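Local structure of Serine/threonine-protein kinase pelle (Drosophila melanogaster, 1D2Z) at residues A[62-65]-A[66-69]; A[82-86]-A[87-91]; A[100-103]-A[104-107]. The protein is a serine/threonine kinase of the Toll pathway setting embryonic dorsoventral polarity, recruited through binding of its death domain, the part in this chain, to that of Tube. All blocks are in the same frame, centred on the assembly; numbering follows the deposited sequence.

Contact 1 (A[62-65]-A[66-69]); sequences SNEF and LNIW
F65 and W69, one helical turn apart on helix 61-73 of the death-domain six-helix bundle, send their rings out side by side and in the same direction. Both carry CG opposite the backbone N (chi1 169° for F65, -166° for W69), which turns the two side chains to the same flank of the helix. The F65 ring and the five-membered ring of W69 are near parallel but slid apart, centroids 5.3 Å apart, with little overlap. Over one face of the phenyl ring stands CB of W69, 4.1 Å from the centroid, a CH-pi contact displaced toward the rim; in return CZ of F65 lies over the rim of one indole face, and CE2 of F65 is 3.8 Å from CE3 of W69. The flank is buried, with V41 and L43 against F65 and helix 77-86 against both rings.

L66 reaches a neighbouring flank, where R21 and C25 of helix 18-31 and L80 of helix 77-86 meet it; its CD2 lies 4.2 Å from CD2 of F65. The backbone bonds run i to i+4, from L66 N to S62 O through W69 N to F65 O.

The polar flank belongs to N63, E64 and N67. R21 holds OD1 of N63, Q50 holds OE2 of E64, and N29 of the Tube chain bonds N67 O. N67 keeps CG beside its own backbone N, 3.3 Å from N63 O. The amide planes of N63 and N67 stand 73° apart, and one water accepts from both amides, 3.1 Å from N63 ND2 and 3.3 Å from N67 ND2.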
loop_
_atom_site.group_PDB
_atom_site.type_symbol
_atom_site.label_atom_id
_atom_site.label_comp_id
_atom_site.label_asym_id
_atom_site.label_seq_id
_atom_site.Cartn_x
_atom_site.Cartn_y
_atom_site.Cartn_z
ATOM N N SER A 62 -10.292 1.394 -15.179
ATOM C CA SER A 62 -10.190 0.174 -14.392
ATOM C C SER A 62 -8.741 -0.158 -14.066
ATOM O O SER A 62 -8.458 -0.673 -12.989
ATOM C CB SER A 62 -10.868 -0.997 -15.102
ATOM O OG SER A 62 -10.170 -1.324 -16.287
ATOM N N ASN A 63 -7.825 0.141 -14.984
ATOM C CA ASN A 63 -6.407 -0.121 -14.721
ATOM C C ASN A 63 -5.950 0.732 -13.536
ATOM O O ASN A 63 -5.171 0.281 -12.694
ATOM C CB ASN A 63 -5.545 0.200 -15.943
ATOM C CG ASN A 63 -4.071 -0.049 -15.688
ATOM O OD1 ASN A 63 -3.670 -1.164 -15.346
ATOM N ND2 ASN A 63 -3.260 0.996 -15.825
ATOM N N GLU A 64 -6.439 1.970 -13.485
ATOM C CA GLU A 64 -6.094 2.881 -12.399
ATOM C C GLU A 64 -6.674 2.339 -11.095
ATOM O O GLU A 64 -6.046 2.432 -10.044
ATOM C CB GLU A 64 -6.611 4.292 -12.690
ATOM C CG GLU A 64 -6.059 5.351 -11.729
ATOM C CD GLU A 64 -4.534 5.403 -11.718
ATOM O OE1 GLU A 64 -3.905 5.168 -12.772
ATOM O OE2 GLU A 64 -3.961 5.666 -10.646
ATOM N N PHE A 65 -7.885 1.788 -11.165
ATOM C CA PHE A 65 -8.505 1.198 -9.981
ATOM C C PHE A 65 -7.602 0.055 -9.488
ATOM O O PHE A 65 -7.343 -0.062 -8.284
ATOM C CB PHE A 65 -9.914 0.667 -10.288
ATOM C CG PHE A 65 -10.491 -0.187 -9.191
ATOM C CD1 PHE A 65 -11.056 0.394 -8.061
ATOM C CD2 PHE A 65 -10.420 -1.577 -9.265
ATOM C CE1 PHE A 65 -11.536 -0.399 -7.012
ATOM C CE2 PHE A 65 -10.896 -2.376 -8.229
ATOM C CZ PHE A 65 -11.456 -1.784 -7.094
ATOM N N LEU A 66 -7.126 -0.786 -10.410
ATOM C CA LEU A 66 -6.245 -1.888 -10.017
ATOM C C LEU A 66 -4.934 -1.355 -9.441
ATOM O O LEU A 66 -4.387 -1.939 -8.513
ATOM C CB LEU A 66 -5.946 -2.817 -11.196
ATOM C CG LEU A 66 -7.100 -3.654 -11.759
ATOM C CD1 LEU A 66 -6.581 -4.540 -12.895
ATOM C CD2 LEU A 66 -7.711 -4.507 -10.659
ATOM N N ASN A 67 -4.430 -0.261 -10.012
ATOM C CA ASN A 67 -3.188 0.354 -9.537
ATOM C C ASN A 67 -3.337 0.788 -8.077
ATOM O O ASN A 67 -2.443 0.567 -7.260
ATOM C CB ASN A 67 -2.814 1.573 -10.395
ATOM C CG ASN A 67 -2.158 1.191 -11.727
ATOM O OD1 ASN A 67 -1.663 0.080 -11.898
ATOM N ND2 ASN A 67 -2.153 2.125 -12.670
ATOM N N ILE A 68 -4.482 1.382 -7.752
ATOM C CA ILE A 68 -4.748 1.848 -6.391
ATOM C C ILE A 68 -5.085 0.713 -5.423
ATOM O O ILE A 68 -4.381 0.496 -4.434
ATOM C CB ILE A 68 -5.896 2.907 -6.375
ATOM C CG1 ILE A 68 -5.466 4.151 -7.158
ATOM C CG2 ILE A 68 -6.257 3.292 -4.938
ATOM C CD1 ILE A 68 -6.592 5.119 -7.482
ATOM N N TRP A 69 -6.156 -0.016 -5.720
ATOM C CA TRP A 69 -6.614 -1.103 -4.858
ATOM C C TRP A 69 -5.616 -2.264 -4.772
ATOM O O TRP A 69 -5.350 -2.781 -3.687
ATOM C CB TRP A 69 -7.987 -1.579 -5.337
ATOM C CG TRP A 69 -8.717 -2.447 -4.367
ATOM C CD1 TRP A 69 -9.078 -2.131 -3.079
ATOM C CD2 TRP A 69 -9.186 -3.776 -4.602
ATOM N NE1 TRP A 69 -9.741 -3.186 -2.502
ATOM C CE2 TRP A 69 -9.824 -4.209 -3.413
ATOM C CE3 TRP A 69 -9.132 -4.647 -5.700
ATOM C CZ2 TRP A 69 -10.404 -5.473 -3.297
ATOM C CZ3 TRP A 69 -9.709 -5.906 -5.581
ATOM C CH2 TRP A 69 -10.334 -6.307 -4.389
HETATM O O HOH W 1 -0.354 0.477 -14.819
#

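Contact 2 (A[82-86]-A[87-91])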
loop_
_atom_site.group_PDB
_atom_site.type_symbol
_atom_site.label_atom_id
_atom_site.label_comp_id
_atom_site.label_asym_id
_atom_site.label_seq_id
_atom_site.Cartn_x
_atom_site.Cartn_y
_atom_site.Cartn_z
ATOM N N ALA A 82 -13.359 -12.417 -6.022
ATOM C CA ALA A 82 -14.466 -12.275 -5.075
ATOM C C ALA A 82 -15.220 -10.956 -5.255
ATOM O O ALA A 82 -16.447 -10.909 -5.110
ATOM C CB ALA A 82 -13.959 -12.402 -3.636
ATOM N N LEU A 83 -14.491 -9.884 -5.568
ATOM C CA LEU A 83 -15.110 -8.581 -5.789
ATOM C C LEU A 83 -16.004 -8.655 -7.019
ATOM O O LEU A 83 -17.131 -8.159 -7.010
ATOM C CB LEU A 83 -14.054 -7.492 -5.982
ATOM C CG LEU A 83 -14.556 -6.100 -6.401
ATOM C CD1 LEU A 83 -15.499 -5.512 -5.347
ATOM C CD2 LEU A 83 -13.372 -5.167 -6.632
ATOM N N PHE A 84 -15.481 -9.250 -8.087
ATOM C CA PHE A 84 -16.246 -9.403 -9.319
ATOM C C PHE A 84 -17.497 -10.228 -9.010
ATOM O O PHE A 84 -18.599 -9.895 -9.454
ATOM C CB PHE A 84 -15.408 -10.114 -10.389
ATOM C CG PHE A 84 -14.255 -9.301 -10.913
ATOM C CD1 PHE A 84 -14.294 -7.908 -10.888
ATOM C CD2 PHE A 84 -13.144 -9.932 -11.472
ATOM C CE1 PHE A 84 -13.243 -7.154 -11.421
ATOM C CE2 PHE A 84 -12.090 -9.192 -12.007
ATOM C CZ PHE A 84 -12.138 -7.799 -11.981
ATOM N N LYS A 85 -17.320 -11.279 -8.213
ATOM C CA LYS A 85 -18.423 -12.159 -7.837
ATOM C C LYS A 85 -19.517 -11.387 -7.104
ATOM O O LYS A 85 -20.704 -11.557 -7.396
ATOM C CB LYS A 85 -17.919 -13.314 -6.967
ATOM C CG LYS A 85 -18.994 -14.328 -6.587
ATOM C CD LYS A 85 -18.430 -15.432 -5.706
ATOM C CE LYS A 85 -19.501 -16.459 -5.321
ATOM N NZ LYS A 85 -20.569 -15.903 -4.436
ATOM N N LYS A 86 -19.109 -10.510 -6.187
ATOM C CA LYS A 86 -20.055 -9.705 -5.417
ATOM C C LYS A 86 -20.816 -8.727 -6.306
ATOM O O LYS A 86 -21.999 -8.470 -6.085
ATOM C CB LYS A 86 -19.334 -8.954 -4.285
ATOM C CG LYS A 86 -20.261 -8.084 -3.435
ATOM C CD LYS A 86 -19.708 -7.804 -2.039
ATOM C CE LYS A 86 -18.572 -6.795 -2.045
ATOM N NZ LYS A 86 -18.182 -6.464 -0.641
ATOM N N LEU A 87 -20.141 -8.194 -7.322
ATOM C CA LEU A 87 -20.768 -7.249 -8.238
ATOM C C LEU A 87 -21.341 -7.953 -9.470
ATOM O O LEU A 87 -21.761 -7.301 -10.427
ATOM C CB LEU A 87 -19.752 -6.192 -8.675
ATOM C CG LEU A 87 -19.210 -5.239 -7.605
ATOM C CD1 LEU A 87 -18.186 -4.298 -8.226
ATOM C CD2 LEU A 87 -20.355 -4.450 -6.984
ATOM N N LYS A 88 -21.395 -9.280 -9.409
ATOM C CA LYS A 88 -21.877 -10.127 -10.503
ATOM C C LYS A 88 -21.301 -9.814 -11.887
ATOM O O LYS A 88 -22.023 -9.729 -12.884
ATOM C CB LYS A 88 -23.414 -10.252 -10.530
ATOM C CG LYS A 88 -24.214 -8.979 -10.309
ATOM C CD LYS A 88 -25.711 -9.242 -10.441
ATOM C CE LYS A 88 -26.179 -10.375 -9.530
ATOM N NZ LYS A 88 -26.016 -10.078 -8.078
ATOM N N LEU A 89 -19.985 -9.614 -11.922
ATOM C CA LEU A 89 -19.262 -9.353 -13.164
ATOM C C LEU A 89 -18.665 -10.705 -13.565
ATOM O O LEU A 89 -17.462 -10.936 -13.445
ATOM C CB LEU A 89 -18.168 -8.307 -12.928
ATOM C CG LEU A 89 -18.685 -6.926 -12.508
ATOM C CD1 LEU A 89 -17.531 -6.021 -12.101
ATOM C CD2 LEU A 89 -19.495 -6.305 -13.643
ATOM N N HIS A 90 -19.540 -11.603 -14.016
ATOM C CA HIS A 90 -19.159 -12.963 -14.400
ATOM C C HIS A 90 -18.139 -13.081 -15.522
ATOM O O HIS A 90 -17.254 -13.937 -15.462
ATOM C CB HIS A 90 -20.411 -13.795 -14.705
ATOM C CG HIS A 90 -21.365 -13.871 -13.553
ATOM N ND1 HIS A 90 -21.101 -14.608 -12.418
ATOM C CD2 HIS A 90 -22.538 -13.234 -13.324
ATOM C CE1 HIS A 90 -22.065 -14.413 -11.535
ATOM N NE2 HIS A 90 -22.949 -13.583 -12.061
ATOM N N ASN A 91 -18.266 -12.253 -16.552
ATOM C CA ASN A 91 -17.300 -12.300 -17.641
ATOM C C ASN A 91 -15.931 -11.799 -17.179
ATOM O O ASN A 91 -14.907 -12.186 -17.733
ATOM C CB ASN A 91 -17.802 -11.534 -18.863
ATOM C CG ASN A 91 -18.764 -12.363 -19.703
ATOM O OD1 ASN A 91 -18.445 -13.482 -20.108
ATOM N ND2 ASN A 91 -19.946 -11.818 -19.964
#
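L87 folds back on L83, and L89 on F84, where helix 77-86 stops and the chain turns into helix 90-95. The polar part is a Schellman motif. L87 N still makes a helical bond to L83 O at 3.0 Å, but beyond it the pattern changes: L89 N reaches back five residues to F84 O at 2.8 Å, with a nearly straight N-H (173°), and inside that turn K88 N bonds K85 O at 3.1 Å. Both closing donors stand above the plane of the carbonyl they use, the K88 one steeply, as the chain peels off the helix. K88 is the C-prime residue, and its positive phi (48°) makes the reversal. L89 then occupies the N-cap position of the next helix.

The apolar part consists of two pairs. L83 and L87 lie alongside each other and point the same way, their CD1 atoms 4.1 Å apart; CG of L87 also rests 3.6 Å from the O of L83. F84 and L89 instead meet at about a right angle. With CG placed beside its own backbone N (chi1 -69°), F84 brings CD1 to within 3.9 Å of L89 CD1, while CB of L89 approaches CB of F84. An alanine in place of L87 would remove the branched end that lies along L83, and is likely to leave a gap between this turn and helix 34-40.

Around the turn, L83 and L87 both pack on L37 of helix 34-40. F84 touches L24 and L28 of helix 18-31 as well as A92 and M93 of helix 90-95, and L89 touches L31 at the end of helix 18-31.

Contact 3 (A[100-103]-A[104-107]); sequences VSED and LHKY
V100 and L104 meet at about a right angle, methyl against methyl, with CG1 of V100 only 3.3 Å from CD1 of L104, tighter than a usual van der Waals contact. L104 keeps CG beside its own N (chi1 -59°) and is extended beyond it, which carries CD1 back across the turn to V100. Both also lean on F81 of helix 77-86, and L104 packs on L149 of the Tube chain.

Between these side chains the backbone winds into a short 3-10 turn in the tail that follows helix 90-95, the last helix of the death-domain bundle. L104 N bonds S101 O and H105 N bonds E102 O, each at 3.0 Å and both i to i+3. At the start of the turn, OG of S101 accepts a weak bond of 3.4 Å from D103 N.

H105 has its CG anti to the carbonyl carbon (chi1 -65°), and this folds the imidazole back over the turn. One face of the ring is laid on CA of E102, which sits 3.6 Å from the ring centroid and almost on its normal, a CH-pi contact. NE2 of H105 is hydrogen-bonded to K97 O, which helps hold the ring's rotation. The glutamate chain runs on extended beyond CG, which passes 4.1 Å from CE1 of H105.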
loop_
_atom_site.group_PDB
_atom_site.type_symbol
_atom_site.label_atom_id
_atom_site.label_comp_id
_atom_site.label_asym_id
_atom_site.label_seq_id
_atom_site.Cartn_x
_atom_site.Cartn_y
_atom_site.Cartn_z
ATOM N N VAL A 100 -6.698 -18.261 -10.663
ATOM C CA VAL A 100 -7.437 -18.572 -9.449
ATOM C C VAL A 100 -7.625 -20.091 -9.438
ATOM O O VAL A 100 -7.532 -20.736 -10.486
ATOM C CB VAL A 100 -8.816 -17.861 -9.469
ATOM C CG1 VAL A 100 -9.702 -18.371 -8.377
ATOM C CG2 VAL A 100 -8.634 -16.351 -9.328
ATOM N N SER A 101 -7.851 -20.660 -8.255
ATOM C CA SER A 101 -8.051 -22.102 -8.114
ATOM C C SER A 101 -9.269 -22.588 -8.890
ATOM O O SER A 101 -10.317 -21.937 -8.894
ATOM C CB SER A 101 -8.201 -22.481 -6.638
ATOM O OG SER A 101 -8.554 -23.845 -6.504
ATOM N N GLU A 102 -9.120 -23.745 -9.530
ATOM C CA GLU A 102 -10.187 -24.356 -10.323
ATOM C C GLU A 102 -11.452 -24.607 -9.511
ATOM O O GLU A 102 -12.554 -24.598 -10.056
ATOM C CB GLU A 102 -9.710 -25.678 -10.932
ATOM C CG GLU A 102 -8.536 -25.545 -11.886
ATOM C CD GLU A 102 -8.100 -26.879 -12.486
ATOM O OE1 GLU A 102 -8.498 -27.945 -11.961
ATOM O OE2 GLU A 102 -7.348 -26.856 -13.486
ATOM N N ASP A 103 -11.282 -24.832 -8.210
ATOM C CA ASP A 103 -12.399 -25.089 -7.302
ATOM C C ASP A 103 -13.350 -23.902 -7.186
ATOM O O ASP A 103 -14.451 -24.036 -6.642
ATOM C CB ASP A 103 -11.879 -25.459 -5.910
ATOM C CG ASP A 103 -10.944 -26.658 -5.930
ATOM O OD1 ASP A 103 -11.162 -27.584 -6.744
ATOM O OD2 ASP A 103 -9.989 -26.677 -5.124
ATOM N N LEU A 104 -12.926 -22.743 -7.688
ATOM C CA LEU A 104 -13.751 -21.536 -7.636
ATOM C C LEU A 104 -14.485 -21.266 -8.950
ATOM O O LEU A 104 -15.332 -20.375 -9.025
ATOM C CB LEU A 104 -12.897 -20.325 -7.249
ATOM C CG LEU A 104 -12.174 -20.431 -5.900
ATOM C CD1 LEU A 104 -11.339 -19.190 -5.662
ATOM C CD2 LEU A 104 -13.179 -20.618 -4.771
ATOM N N HIS A 105 -14.187 -22.066 -9.971
ATOM C CA HIS A 105 -14.807 -21.906 -11.282
ATOM C C HIS A 105 -16.313 -22.168 -11.305
ATOM O O HIS A 105 -16.989 -21.843 -12.285
ATOM C CB HIS A 105 -14.085 -22.772 -12.318
ATOM C CG HIS A 105 -12.666 -22.358 -12.563
ATOM N ND1 HIS A 105 -11.858 -22.979 -13.490
ATOM C CD2 HIS A 105 -11.912 -21.384 -11.999
ATOM C CE1 HIS A 105 -10.667 -22.406 -13.487
ATOM N NE2 HIS A 105 -10.673 -21.435 -12.591
ATOM N N LYS A 106 -16.834 -22.731 -10.216
ATOM C CA LYS A 106 -18.262 -23.024 -10.089
ATOM C C LYS A 106 -19.096 -21.745 -10.031
ATOM O O LYS A 106 -20.228 -21.705 -10.514
ATOM C CB LYS A 106 -18.525 -23.833 -8.814
ATOM C CG LYS A 106 -17.946 -25.231 -8.835
ATOM C CD LYS A 106 -18.078 -25.923 -7.485
ATOM C CE LYS A 106 -17.478 -27.326 -7.534
ATOM N NZ LYS A 106 -17.580 -28.039 -6.227
ATOM N N TYR A 107 -18.518 -20.701 -9.444
ATOM C CA TYR A 107 -19.196 -19.419 -9.285
ATOM C C TYR A 107 -19.261 -18.574 -10.556
ATOM O O TYR A 107 -19.991 -17.582 -10.608
ATOM C CB TYR A 107 -18.526 -18.611 -8.174
ATOM C CG TYR A 107 -18.272 -19.397 -6.907
ATOM C CD1 TYR A 107 -19.309 -20.064 -6.251
ATOM C CD2 TYR A 107 -16.990 -19.469 -6.360
ATOM C CE1 TYR A 107 -19.073 -20.783 -5.076
ATOM C CE2 TYR A 107 -16.744 -20.182 -5.192
ATOM C CZ TYR A 107 -17.785 -20.836 -4.553
ATOM O OH TYR A 107 -17.535 -21.530 -3.390
#

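In the fold
The three contacts come one after another along the chain: contact 1 within helix 61-73, contact 2 from the end of helix 77-86 into helix 90-95, and contact 3 in the tail beyond. Contacts 1 and 2 lie on opposite sides of the chain's centre, about 16 Å apart between centres, yet they touch: CD2 of L83 packs on both F65 and W69, joining two successive helices. Contacts 2 and 3 are about 13 Å apart by their centres and meet through a cation-pi pair of K85 with Y107. Contacts 1 and 3 stay about 11 Å apart at their nearest atoms. All three contribute residues that reach the Tube chain, so its interface spans core helices and tail alike.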